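Local coordinates for protein beta-galactosidase (Trichoderma reesei, PDB 3OG2) that probably hydrolyses terminal non-reducing beta-D-galactose residues from beta-D-galactosides, as a glycoside hydrolase of family 35, at residues A[660-665]-A[954-959]; A[843-848]-A[882-887]; A[860-865]-A[886-891]. All coordinates share one frame; numbering follows the deposited sequence.

Interaction 1: residues A[660-665]-A[954-959]; sequences LKWYKV and NWIGVA
W662 meets I956 and V958 by spanning the strand that separates them, a worked example of how a large side chain can link strands that are not neighbours in a sheet. Before it, K661 lies over the solvent side and donates from NZ to Y663 OH at 2.8 Å, tying together the residues on either side of the tryptophan. W662 itself has CG beside its backbone N (chi1 -73°), which swings the indole over A889 of the intervening strand. The outer corner of its six-membered ring does the touching. W662 CH2 lies 4.1 Å from V958 CG2, while W662 CZ3 comes within 3.9 Å of I956 O; both approaches are oblique to the indole. W662 CH2 also lies 4.1 Å from I956 CG2, a less certain pair because I956 was modelled in two conformers. At the other end of the indole, NE1 is hydrogen-bonded to L657 O, which should restrain rotation of the ring. Farther along, Y663 and V665 bond through their backbones to A888 and F886. The W662 and G957 CA atoms are 9.3 Å apart, about two strand spacings. This order, with strand 883-894 between 663-666 and 953-962, belongs to a five-stranded antiparallel sheet, consistent with the jelly-roll of a galactose-binding-like all-beta domain.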
ATOM      1  N   LEU A 660      20.451  -2.547 -26.465  1.00 17.39           N
ATOM      2  CA  LEU A 660      19.247  -2.522 -27.314  1.00 16.19           C
ATOM      3  C   LEU A 660      19.436  -1.603 -28.502  1.00 16.51           C
ATOM      4  O   LEU A 660      20.349  -0.795 -28.531  1.00 18.72           O
ATOM      5  CB  LEU A 660      17.977  -2.102 -26.530  1.00 16.33           C
ATOM      6  CG  LEU A 660      17.634  -3.006 -25.329  1.00 17.70           C
ATOM      7  CD1 LEU A 660      16.448  -2.410 -24.587  1.00 18.51           C
ATOM      8  CD2 LEU A 660      17.374  -4.458 -25.719  1.00 19.62           C
ATOM      9  N   LYS A 661      18.568  -1.712 -29.468  1.00 16.37           N
ATOM     10  CA  LYS A 661      18.620  -0.796 -30.629  1.00 17.21           C
ATOM     11  C   LYS A 661      17.719   0.396 -30.316  1.00 14.99           C
ATOM     12  O   LYS A 661      16.477   0.334 -30.436  1.00 15.84           O
ATOM     13  CB  LYS A 661      18.179  -1.536 -31.884  1.00 17.62           C
ATOM     14  CG  LYS A 661      18.331  -0.703 -33.115  1.00 21.10           C
ATOM     15  CD  LYS A 661      18.071  -1.490 -34.398  1.00 31.76           C
ATOM     16  CE  LYS A 661      18.314  -0.559 -35.580  1.00 35.77           C
ATOM     17  NZ  LYS A 661      17.634  -0.999 -36.815  1.00 58.21           N
ATOM     18  N   TRP A 662      18.306   1.466 -29.841  1.00 14.53           N
ATOM     19  CA  TRP A 662      17.580   2.656 -29.407  1.00 13.84           C
ATOM     20  C   TRP A 662      17.269   3.585 -30.593  1.00 14.00           C
ATOM     21  O   TRP A 662      18.119   3.815 -31.437  1.00 14.44           O
ATOM     22  CB  TRP A 662      18.378   3.474 -28.388  1.00 15.24           C
ATOM     23  CG  TRP A 662      18.403   2.781 -27.045  1.00 14.89           C
ATOM     24  CD1 TRP A 662      19.410   2.003 -26.554  1.00 17.26           C
ATOM     25  CD2 TRP A 662      17.385   2.797 -26.038  1.00 12.60           C
ATOM     26  NE1 TRP A 662      19.087   1.532 -25.297  1.00 17.52           N
ATOM     27  CE2 TRP A 662      17.835   2.005 -24.943  1.00 14.95           C
ATOM     28  CE3 TRP A 662      16.126   3.409 -25.970  1.00 13.05           C
ATOM     29  CZ2 TRP A 662      17.067   1.823 -23.793  1.00 16.13           C
ATOM     30  CZ3 TRP A 662      15.356   3.239 -24.836  1.00 12.74           C
ATOM     31  CH2 TRP A 662      15.809   2.462 -23.761  1.00 14.85           C
ATOM     32  N   TYR A 663      16.052   4.114 -30.580  1.00 11.34           N
ATOM     33  CA  TYR A 663      15.600   5.089 -31.548  1.00 12.38           C
ATOM     34  C   TYR A 663      15.310   6.376 -30.799  1.00 12.00           C
ATOM     35  O   TYR A 663      14.814   6.322 -29.689  1.00 13.14           O
ATOM     36  CB  TYR A 663      14.320   4.611 -32.247  1.00 14.31           C
ATOM     37  CG  TYR A 663      14.600   3.474 -33.211  1.00 15.48           C
ATOM     38  CD1 TYR A 663      14.673   2.133 -32.830  1.00 21.80           C
ATOM     39  CD2 TYR A 663      14.796   3.759 -34.561  1.00 20.47           C
ATOM     40  CE1 TYR A 663      14.932   1.148 -33.788  1.00 23.28           C
ATOM     41  CE2 TYR A 663      15.049   2.789 -35.504  1.00 23.31           C
ATOM     42  CZ  TYR A 663      15.111   1.485 -35.096  1.00 26.61           C
ATOM     43  OH  TYR A 663      15.382   0.555 -36.075  1.00 35.06           O
ATOM     44  N   LYS A 664      15.552   7.510 -31.448  1.00 11.90           N
ATOM     45  CA  LYS A 664      15.357   8.807 -30.799  1.00 12.15           C
ATOM     46  C   LYS A 664      14.437   9.708 -31.598  1.00 12.14           C
ATOM     47  O   LYS A 664      14.497   9.696 -32.835  1.00 13.87           O
ATOM     48  CB  LYS A 664      16.739   9.456 -30.665  1.00 14.87           C
ATOM     49  CG  LYS A 664      16.745  10.875 -30.095  1.00 15.75           C
ATOM     50  CD  LYS A 664      18.136  11.485 -30.217  1.00 19.66           C
ATOM     51  CE  LYS A 664      18.193  12.875 -29.625  1.00 25.56           C
ATOM     52  NZ  LYS A 664      19.140  13.794 -30.312  1.00 64.07           N
ATOM     53  N   VAL A 665      13.668  10.530 -30.885  1.00 11.33           N
ATOM     54  CA  VAL A 665      12.889  11.581 -31.542  1.00 11.63           C
ATOM     55  C   VAL A 665      13.015  12.857 -30.707  1.00 11.29           C
ATOM     56  O   VAL A 665      12.992  12.795 -29.477  1.00 12.56           O
ATOM     57  CB  VAL A 665      11.444  11.134 -31.801  1.00 13.89           C
ATOM     58  CG1 VAL A 665      10.651  10.897 -30.526  1.00 14.11           C
ATOM     59  CG2 VAL A 665      10.705  12.186 -32.650  1.00 15.20           C
ATOM     60  N   ASN A 954       8.587  -6.320 -25.743  1.00 12.79           N
ATOM     61  CA  ASN A 954       8.162  -5.158 -24.961  1.00 11.55           C
ATOM     62  C   ASN A 954       8.721  -3.917 -25.642  1.00 11.22           C
ATOM     63  O   ASN A 954       9.725  -4.027 -26.367  1.00 13.71           O
ATOM     64  CB  ASN A 954       8.734  -5.255 -23.551  1.00 11.89           C
ATOM     65  CG  ASN A 954       8.206  -6.481 -22.843  1.00 11.57           C
ATOM     66  OD1 ASN A 954       7.096  -6.438 -22.285  1.00 12.78           O
ATOM     67  ND2 ASN A 954       8.975  -7.554 -22.869  1.00 11.87           N
ATOM     68  N   TRP A 955       8.093  -2.786 -25.389  1.00 10.17           N
ATOM     69  CA  TRP A 955       8.616  -1.483 -25.855  1.00 10.98           C
ATOM     70  C   TRP A 955       8.935  -0.680 -24.617  1.00 10.55           C
ATOM     71  O   TRP A 955       8.043  -0.546 -23.739  1.00 13.06           O
ATOM     72  CB  TRP A 955       7.509  -0.814 -26.687  1.00 12.40           C
ATOM     73  CG  TRP A 955       7.696  -1.408 -28.082  1.00 15.00           C
ATOM     74  CD1 TRP A 955       6.987  -2.492 -28.566  1.00 15.91           C
ATOM     75  CD2 TRP A 955       8.634  -0.992 -29.078  1.00 15.51           C
ATOM     76  NE1 TRP A 955       7.446  -2.739 -29.834  1.00 19.53           N
ATOM     77  CE2 TRP A 955       8.441  -1.849 -30.177  1.00 18.68           C
ATOM     78  CE3 TRP A 955       9.610   0.007 -29.186  1.00 17.09           C
ATOM     79  CZ2 TRP A 955       9.196  -1.721 -31.359  1.00 22.46           C
ATOM     80  CZ3 TRP A 955      10.367   0.143 -30.360  1.00 18.98           C
ATOM     81  CH2 TRP A 955      10.151  -0.732 -31.450  1.00 22.99           C
ATOM     82  N   ILE A 956      10.152  -0.180 -24.521  0.50 11.09           N
ATOM     83  CA  ILE A 956      10.627   0.623 -23.404  0.50 11.32           C
ATOM     84  C   ILE A 956      10.942   2.039 -23.877  0.50 10.42           C
ATOM     85  O   ILE A 956      11.586   2.229 -24.908  0.50 11.93           O
ATOM     86  CB  ILE A 956      11.876   0.016 -22.745  0.50 13.79           C
ATOM     87  CG1 ILE A 956      11.617  -1.302 -22.010  0.50 14.38           C
ATOM     88  CG2 ILE A 956      12.536   1.025 -21.819  0.50 13.61           C
ATOM     89  CD1 ILE A 956      10.576  -1.197 -20.919  0.50 13.29           C
ATOM     90  N   GLY A 957      10.477   3.029 -23.122  1.00  9.55           N
ATOM     91  CA  GLY A 957      10.632   4.412 -23.513  1.00  9.55           C
ATOM     92  C   GLY A 957      11.305   5.178 -22.417  1.00  9.03           C
ATOM     93  O   GLY A 957      11.012   4.979 -21.224  1.00 10.45           O
ATOM     94  N   VAL A 958      12.197   6.092 -22.784  1.00  8.81           N
ATOM     95  CA  VAL A 958      12.813   6.990 -21.833  1.00  9.07           C
ATOM     96  C   VAL A 958      12.757   8.407 -22.429  1.00  8.81           C
ATOM     97  O   VAL A 958      13.355   8.675 -23.472  1.00 10.21           O
ATOM     98  CB  VAL A 958      14.261   6.598 -21.554  1.00 10.80           C
ATOM     99  CG1 VAL A 958      14.921   7.587 -20.584  1.00 13.17           C
ATOM    100  CG2 VAL A 958      14.355   5.184 -21.036  1.00 13.09           C
ATOM    101  N   ALA A 959      12.063   9.320 -21.732  1.00  8.91           N
ATOM    102  CA  ALA A 959      12.109  10.744 -22.067  1.00  8.92           C
ATOM    103  C   ALA A 959      13.264  11.335 -21.274  1.00  8.93           C
ATOM    104  O   ALA A 959      13.418  10.999 -20.129  1.00 11.76           O
ATOM    105  CB  ALA A 959      10.788  11.461 -21.747  1.00 10.96           C
TER

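Interaction 2: residues A[843-848]-A[882-887]; sequences GGLFFE and AGIAFY
L845 faces I884 and F847 faces F886 as the chain turns into helix 846-850 beside strand 883-894. The backbones converge along this run: the CA atoms of L845 and I884 are 8.7 Å apart, those of F847 and F886 only 6.7 Å. At the wider end L845 CD2 presses on I884 CD1 at 3.5 Å, tighter than usual for two carbons. At the narrower end the rings of F847 and F886 form an offset stack, with centroids 4.0 Å apart and planes 7° from parallel. F847 CD1 sits over the middle of the F886 ring, 3.3 Å above it, because chi1 of 74° places F847 CG between the backbone N and carbonyl carbon. E848 CG lies against the opposite face of F847. With an alanine in place of F847, the F886 ring would probably lose its stacking partner and a gap would open between helix and strand. The turn is fixed by the carboxylate of E848: G843 N donates to E848 OE2 (2.9 Å), and L845 N to the anti lone pair of E848 OE1 (3.1 Å), one half of a capping box around the N-cap L845. Y922 OH is a second partner of OE2. Strand 883-894 lies between strands 663-666 and 953-962, and F847 also packs on A959 of the latter, so the short helix rests on one face of their sheet.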
ATOM      1  N   GLY A 843       1.240  12.928 -20.051  1.00  9.66           N
ATOM      2  CA  GLY A 843       1.285  14.388 -19.947  1.00 10.39           C
ATOM      3  C   GLY A 843       1.292  15.033 -21.330  1.00  8.75           C
ATOM      4  O   GLY A 843       0.876  14.397 -22.333  1.00  9.35           O
ATOM      5  N   GLY A 844       1.787  16.284 -21.379  1.00  8.37           N
ATOM      6  CA  GLY A 844       1.662  17.106 -22.573  1.00  8.68           C
ATOM      7  C   GLY A 844       2.922  17.129 -23.440  1.00  7.99           C
ATOM      8  O   GLY A 844       2.918  17.947 -24.372  1.00  9.25           O
ATOM      9  N   LEU A 845       3.987  16.379 -23.122  1.00  7.61           N
ATOM     10  CA  LEU A 845       5.150  16.495 -23.977  1.00  8.42           C
ATOM     11  C   LEU A 845       4.842  15.957 -25.395  1.00  8.18           C
ATOM     12  O   LEU A 845       4.000  15.085 -25.563  1.00  8.70           O
ATOM     13  CB  LEU A 845       6.301  15.665 -23.389  1.00  8.54           C
ATOM     14  CG  LEU A 845       6.944  16.268 -22.122  1.00 11.00           C
ATOM     15  CD1 LEU A 845       7.883  15.271 -21.476  1.00 14.37           C
ATOM     16  CD2 LEU A 845       7.653  17.585 -22.419  1.00 14.96           C
ATOM     17  N   PHE A 846       5.534  16.512 -26.402  1.00  8.17           N
ATOM     18  CA  PHE A 846       5.235  16.168 -27.776  1.00  8.66           C
ATOM     19  C   PHE A 846       5.176  14.675 -28.002  1.00  8.08           C
ATOM     20  O   PHE A 846       4.230  14.173 -28.629  1.00  8.94           O
ATOM     21  CB  PHE A 846       6.305  16.790 -28.692  1.00 10.31           C
ATOM     22  CG  PHE A 846       6.286  16.294 -30.115  1.00 10.56           C
ATOM     23  CD1 PHE A 846       5.346  16.852 -30.997  1.00 13.74           C
ATOM     24  CD2 PHE A 846       7.178  15.325 -30.542  1.00 12.20           C
ATOM     25  CE1 PHE A 846       5.333  16.379 -32.304  1.00 15.05           C
ATOM     26  CE2 PHE A 846       7.164  14.858 -31.846  1.00 15.47           C
ATOM     27  CZ  PHE A 846       6.226  15.408 -32.724  1.00 17.71           C
ATOM     28  N   PHE A 847       6.150  13.915 -27.498  1.00  8.37           N
ATOM     29  CA  PHE A 847       6.100  12.459 -27.820  1.00  8.86           C
ATOM     30  C   PHE A 847       4.839  11.805 -27.248  1.00  9.06           C
ATOM     31  O   PHE A 847       4.286  10.859 -27.863  1.00 10.47           O
ATOM     32  CB  PHE A 847       7.351  11.704 -27.360  1.00  9.82           C
ATOM     33  CG  PHE A 847       7.424  11.483 -25.844  1.00  9.11           C
ATOM     34  CD1 PHE A 847       7.003  10.279 -25.323  1.00  9.94           C
ATOM     35  CD2 PHE A 847       7.891  12.451 -24.978  1.00  9.52           C
ATOM     36  CE1 PHE A 847       7.026   9.980 -23.966  1.00 10.31           C
ATOM     37  CE2 PHE A 847       7.947  12.188 -23.601  1.00 10.48           C
ATOM     38  CZ  PHE A 847       7.497  10.968 -23.102  1.00 11.10           C
ATOM     39  N   GLU A 848       4.375  12.258 -26.064  1.00  9.01           N
ATOM     40  CA  GLU A 848       3.151  11.702 -25.457  1.00  9.59           C
ATOM     41  C   GLU A 848       1.923  12.074 -26.280  1.00  7.91           C
ATOM     42  O   GLU A 848       1.044  11.242 -26.516  1.00  8.64           O
ATOM     43  CB  GLU A 848       3.006  12.258 -24.013  1.00  9.69           C
ATOM     44  CG  GLU A 848       4.178  11.890 -23.110  1.00 11.08           C
ATOM     45  CD  GLU A 848       4.010  12.470 -21.711  1.00 10.60           C
ATOM     46  OE1 GLU A 848       4.154  13.725 -21.519  1.00 10.43           O
ATOM     47  OE2 GLU A 848       3.752  11.649 -20.793  1.00 12.05           O
ATOM     48  N   ALA A 882      20.183  22.138 -23.803  1.00 12.14           N
ATOM     49  CA  ALA A 882      18.899  22.031 -23.107  1.00 11.34           C
ATOM     50  C   ALA A 882      17.836  21.575 -24.092  1.00 11.22           C
ATOM     51  O   ALA A 882      17.789  21.953 -25.254  1.00 14.01           O
ATOM     52  CB  ALA A 882      18.495  23.358 -22.467  1.00 12.06           C
ATOM     53  N   GLY A 883      16.875  20.762 -23.623  1.00 10.31           N
ATOM     54  CA  GLY A 883      15.845  20.320 -24.565  1.00 11.42           C
ATOM     55  C   GLY A 883      15.298  19.000 -24.069  1.00  9.95           C
ATOM     56  O   GLY A 883      15.506  18.576 -22.928  1.00 11.09           O
ATOM     57  N   ILE A 884      14.505  18.349 -24.912  1.00  8.92           N
ATOM     58  CA  ILE A 884      13.782  17.146 -24.485  1.00  9.53           C
ATOM     59  C   ILE A 884      13.813  16.167 -25.641  1.00  9.67           C
ATOM     60  O   ILE A 884      13.389  16.499 -26.773  1.00 12.92           O
ATOM     61  CB  ILE A 884      12.309  17.428 -24.063  1.00 11.14           C
ATOM     62  CG1 ILE A 884      12.223  18.583 -23.071  1.00 13.50           C
ATOM     63  CG2 ILE A 884      11.698  16.132 -23.511  1.00 11.98           C
ATOM     64  CD1 ILE A 884      10.830  18.928 -22.613  1.00 12.86           C
ATOM     65  N   ALA A 885      14.305  14.959 -25.382  1.00  9.95           N
ATOM     66  CA  ALA A 885      14.319  13.916 -26.397  1.00 10.11           C
ATOM     67  C   ALA A 885      13.585  12.691 -25.889  1.00  9.45           C
ATOM     68  O   ALA A 885      13.527  12.491 -24.690  1.00 13.21           O
ATOM     69  CB  ALA A 885      15.742  13.457 -26.682  1.00 12.32           C
ATOM     70  N   PHE A 886      13.028  11.899 -26.770  1.00  9.55           N
ATOM     71  CA  PHE A 886      12.408  10.667 -26.331  1.00  9.83           C
ATOM     72  C   PHE A 886      13.095   9.498 -27.049  1.00  9.48           C
ATOM     73  O   PHE A 886      13.346   9.588 -28.251  1.00 10.77           O
ATOM     74  CB  PHE A 886      10.898  10.704 -26.652  1.00 10.07           C
ATOM     75  CG  PHE A 886      10.229   9.382 -26.320  1.00  9.51           C
ATOM     76  CD1 PHE A 886      10.137   8.934 -25.015  1.00 10.58           C
ATOM     77  CD2 PHE A 886       9.678   8.599 -27.332  1.00 10.46           C
ATOM     78  CE1 PHE A 886       9.512   7.732 -24.712  1.00 10.55           C
ATOM     79  CE2 PHE A 886       9.078   7.375 -27.035  1.00 11.25           C
ATOM     80  CZ  PHE A 886       8.979   6.922 -25.708  1.00 11.09           C
ATOM     81  N   TYR A 887      13.356   8.464 -26.292  1.00  9.31           N
ATOM     82  CA  TYR A 887      14.065   7.282 -26.740  1.00 10.17           C
ATOM     83  C   TYR A 887      13.184   6.055 -26.611  1.00  9.80           C
ATOM     84  O   TYR A 887      12.560   5.849 -25.569  1.00 11.08           O
ATOM     85  CB  TYR A 887      15.312   7.081 -25.906  1.00 10.52           C
ATOM     86  CG  TYR A 887      16.300   8.239 -25.995  1.00 10.63           C
ATOM     87  CD1 TYR A 887      16.282   9.297 -25.099  1.00 11.14           C
ATOM     88  CD2 TYR A 887      17.248   8.232 -27.019  1.00 11.60           C
ATOM     89  CE1 TYR A 887      17.193  10.321 -25.225  1.00 11.68           C
ATOM     90  CE2 TYR A 887      18.167   9.257 -27.139  1.00 11.26           C
ATOM     91  CZ  TYR A 887      18.149  10.308 -26.230  1.00 13.19           C
ATOM     92  OH  TYR A 887      19.034  11.355 -26.307  1.00 14.22           O
TER

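Interaction 3: residues A[860-865]-A[886-891]; sequences SDFTHG and FYAAKL
F862 points its ring at F886 and A888, two residues that alternate onto the same face of strand 883-894. Its CG stands beside the backbone N (chi1 -70°), directing the phenyl group from the loop toward the sheet, and the contact falls to one corner of the ring. CE2 of F862 lies 3.9 Å from A888 CB, a methyl that is the whole side chain at that position. The same F862 CE2 is 4.0 Å from F886 CD2, and the neighbouring F862 CZ adds a looser touch at 4.2 Å to F886 CE2. F862 thus meets the CD2-CE2 side of the other phenyl ring, coming from the side of its plane away from F847. The two rings are turned about 60° against each other, so this is oblique apolar packing and not a stack. F886 presents that side because its CG is anti to the backbone N (chi1 175°), with the ring extended from the strand and held between loop and helix. Between F886 and A888, Y887 turns its side chain to the other face of the sheet, where it packs on P875.

The loop is also bound to the sheet's outer strand: T863 shares a backbone hydrogen bond with K664, while F862 touches Y663 and V665. F862 is buried although S860, D861, T863 and H864 around it are exposed. Within the second all-beta domain of the beta-galactosidase, probably related to galactose-binding-like domains, a phenylalanine from a connecting loop thereby covers part of one face of an antiparallel beta-sheet.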
ATOM      1  N   SER A 860       9.857   5.244 -38.448  1.00 20.66           N
ATOM      2  CA  SER A 860      10.272   6.199 -39.476  1.00 24.69           C
ATOM      3  C   SER A 860      10.266   7.635 -38.987  1.00 24.43           C
ATOM      4  O   SER A 860      10.833   8.581 -39.582  1.00 25.85           O
ATOM      5  CB  SER A 860       9.333   6.030 -40.688  1.00 38.13           C
ATOM      6  OG  SER A 860       8.010   6.422 -40.324  1.00 41.44           O
ATOM      7  N   ASP A 861       9.592   7.876 -37.861  1.00 22.79           N
ATOM      8  CA  ASP A 861       9.559   9.232 -37.306  1.00 20.89           C
ATOM      9  C   ASP A 861      10.723   9.451 -36.350  1.00 18.80           C
ATOM     10  O   ASP A 861      10.921  10.565 -35.853  1.00 20.36           O
ATOM     11  CB  ASP A 861       8.221   9.469 -36.602  1.00 22.66           C
ATOM     12  CG  ASP A 861       7.070   9.530 -37.591  1.00 29.14           C
ATOM     13  OD1 ASP A 861       7.140  10.375 -38.516  1.00 40.63           O
ATOM     14  OD2 ASP A 861       6.107   8.739 -37.439  1.00 38.41           O
ATOM     15  N   PHE A 862      11.468   8.397 -36.091  1.00 16.41           N
ATOM     16  CA  PHE A 862      12.611   8.440 -35.184  1.00 14.87           C
ATOM     17  C   PHE A 862      13.916   8.345 -35.980  1.00 16.49           C
ATOM     18  O   PHE A 862      13.859   8.106 -37.176  1.00 21.15           O
ATOM     19  CB  PHE A 862      12.567   7.249 -34.245  1.00 14.56           C
ATOM     20  CG  PHE A 862      11.465   7.250 -33.207  1.00 14.59           C
ATOM     21  CD1 PHE A 862      10.119   7.224 -33.557  1.00 17.79           C
ATOM     22  CD2 PHE A 862      11.822   7.274 -31.852  1.00 13.89           C
ATOM     23  CE1 PHE A 862       9.145   7.197 -32.530  1.00 16.64           C
ATOM     24  CE2 PHE A 862      10.840   7.199 -30.857  1.00 14.69           C
ATOM     25  CZ  PHE A 862       9.505   7.155 -31.204  1.00 14.76           C
ATOM     26  N   THR A 863      15.026   8.543 -35.296  1.00 16.02           N
ATOM     27  CA  THR A 863      16.362   8.440 -35.863  1.00 19.37           C
ATOM     28  C   THR A 863      17.084   7.293 -35.148  1.00 16.47           C
ATOM     29  O   THR A 863      16.823   7.022 -33.990  1.00 16.99           O
ATOM     30  CB  THR A 863      17.168   9.719 -35.615  1.00 29.64           C
ATOM     31  OG1 THR A 863      16.732  10.655 -36.629  1.00 36.09           O
ATOM     32  CG2 THR A 863      18.650   9.514 -35.799  1.00 41.00           C
ATOM     33  N   HIS A 864      17.983   6.608 -35.817  1.00 21.94           N
ATOM     34  CA  HIS A 864      18.808   5.582 -35.213  1.00 22.89           C
ATOM     35  C   HIS A 864      20.248   5.861 -35.642  1.00 23.33           C
ATOM     36  O   HIS A 864      20.449   6.134 -36.827  1.00 28.18           O
ATOM     37  CB  HIS A 864      18.450   4.156 -35.639  1.00 30.57           C
ATOM     38  CG  HIS A 864      19.410   3.154 -35.052  1.00 27.41           C
ATOM     39  ND1 HIS A 864      20.387   2.521 -35.795  1.00 40.90           N
ATOM     40  CD2 HIS A 864      19.510   2.705 -33.752  1.00 30.31           C
ATOM     41  CE1 HIS A 864      21.062   1.705 -34.965  1.00 44.46           C
ATOM     42  NE2 HIS A 864      20.548   1.806 -33.739  1.00 39.40           N
ATOM     43  N   GLY A 865      21.189   5.791 -34.724  1.00 21.11           N
ATOM     44  CA  GLY A 865      22.609   5.888 -35.086  1.00 26.01           C
ATOM     45  C   GLY A 865      23.448   5.264 -33.977  1.00 29.93           C
ATOM     46  O   GLY A 865      23.043   4.987 -32.841  1.00 27.29           O
ATOM     47  N   PHE A 886      13.028  11.899 -26.770  1.00  9.55           N
ATOM     48  CA  PHE A 886      12.408  10.667 -26.331  1.00  9.83           C
ATOM     49  C   PHE A 886      13.095   9.498 -27.049  1.00  9.48           C
ATOM     50  O   PHE A 886      13.346   9.588 -28.251  1.00 10.77           O
ATOM     51  CB  PHE A 886      10.898  10.704 -26.652  1.00 10.07           C
ATOM     52  CG  PHE A 886      10.229   9.382 -26.320  1.00  9.51           C
ATOM     53  CD1 PHE A 886      10.137   8.934 -25.015  1.00 10.58           C
ATOM     54  CD2 PHE A 886       9.678   8.599 -27.332  1.00 10.46           C
ATOM     55  CE1 PHE A 886       9.512   7.732 -24.712  1.00 10.55           C
ATOM     56  CE2 PHE A 886       9.078   7.375 -27.035  1.00 11.25           C
ATOM     57  CZ  PHE A 886       8.979   6.922 -25.708  1.00 11.09           C
ATOM     58  N   TYR A 887      13.356   8.464 -26.292  1.00  9.31           N
ATOM     59  CA  TYR A 887      14.065   7.282 -26.740  1.00 10.17           C
ATOM     60  C   TYR A 887      13.184   6.055 -26.611  1.00  9.80           C
ATOM     61  O   TYR A 887      12.560   5.849 -25.569  1.00 11.08           O
ATOM     62  CB  TYR A 887      15.312   7.081 -25.906  1.00 10.52           C
ATOM     63  CG  TYR A 887      16.300   8.239 -25.995  1.00 10.63           C
ATOM     64  CD1 TYR A 887      16.282   9.297 -25.099  1.00 11.14           C
ATOM     65  CD2 TYR A 887      17.248   8.232 -27.019  1.00 11.60           C
ATOM     66  CE1 TYR A 887      17.193  10.321 -25.225  1.00 11.68           C
ATOM     67  CE2 TYR A 887      18.167   9.257 -27.139  1.00 11.26           C
ATOM     68  CZ  TYR A 887      18.149  10.308 -26.230  1.00 13.19           C
ATOM     69  OH  TYR A 887      19.034  11.355 -26.307  1.00 14.22           O
ATOM     70  N   ALA A 888      13.155   5.213 -27.638  1.00 10.97           N
ATOM     71  CA  ALA A 888      12.350   4.006 -27.591  1.00 10.77           C
ATOM     72  C   ALA A 888      13.183   2.801 -28.046  1.00 11.37           C
ATOM     73  O   ALA A 888      14.012   2.924 -28.944  1.00 11.75           O
ATOM     74  CB  ALA A 888      11.105   4.079 -28.476  1.00 14.12           C
ATOM     75  N   ALA A 889      12.899   1.641 -27.444  1.00 11.69           N
ATOM     76  CA  ALA A 889      13.624   0.428 -27.872  1.00 11.52           C
ATOM     77  C   ALA A 889      12.751  -0.777 -27.635  1.00 10.83           C
ATOM     78  O   ALA A 889      11.957  -0.786 -26.679  1.00 12.16           O
ATOM     79  CB  ALA A 889      14.958   0.280 -27.159  1.00 13.35           C
ATOM     80  N   LYS A 890      12.894  -1.801 -28.454  1.00 11.37           N
ATOM     81  CA  LYS A 890      12.254  -3.056 -28.219  1.00 11.55           C
ATOM     82  C   LYS A 890      13.103  -3.877 -27.240  1.00 13.21           C
ATOM     83  O   LYS A 890      14.309  -3.990 -27.365  1.00 15.64           O
ATOM     84  CB  LYS A 890      12.145  -3.824 -29.559  1.00 14.61           C
ATOM     85  CG  LYS A 890      11.352  -5.116 -29.405  1.00 17.84           C
ATOM     86  CD  LYS A 890      11.328  -5.861 -30.752  1.00 28.00           C
ATOM     87  CE  LYS A 890      10.116  -5.538 -31.584  1.00 40.14           C
ATOM     88  NZ  LYS A 890      10.245  -6.143 -32.957  1.00 70.66           N
ATOM     89  N   LEU A 891      12.424  -4.454 -26.247  1.00 12.00           N
ATOM     90  CA  LEU A 891      13.056  -5.290 -25.235  1.00 13.54           C
ATOM     91  C   LEU A 891      12.383  -6.643 -25.278  1.00 12.76           C
ATOM     92  O   LEU A 891      11.335  -6.815 -24.697  1.00 14.35           O
ATOM     93  CB  LEU A 891      12.911  -4.643 -23.848  1.00 14.29           C
ATOM     94  CG  LEU A 891      13.329  -5.491 -22.637  1.00 14.25           C
ATOM     95  CD1 LEU A 891      14.780  -5.900 -22.673  1.00 16.23           C
ATOM     96  CD2 LEU A 891      12.958  -4.716 -21.347  1.00 19.44           C
TER

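All three interactions are buried and use one antiparallel sheet, far from the galactose site, but they work on its two faces. Interaction 1 lies on one face and links next-nearest strands over strand 883-894. Interactions 2 and 3 lie on the other face and share F886, meeting it from a short helix and from a loop. None has a hydrogen bond across its two segments; the chemistry differs in ring geometry, from a near-parallel stack in 843-848 with 882-887, which adds an aliphatic contact, to oblique touches in the other two. Hydrogen bonds run instead within segments, to outside residues, or between interactions along the paired strands.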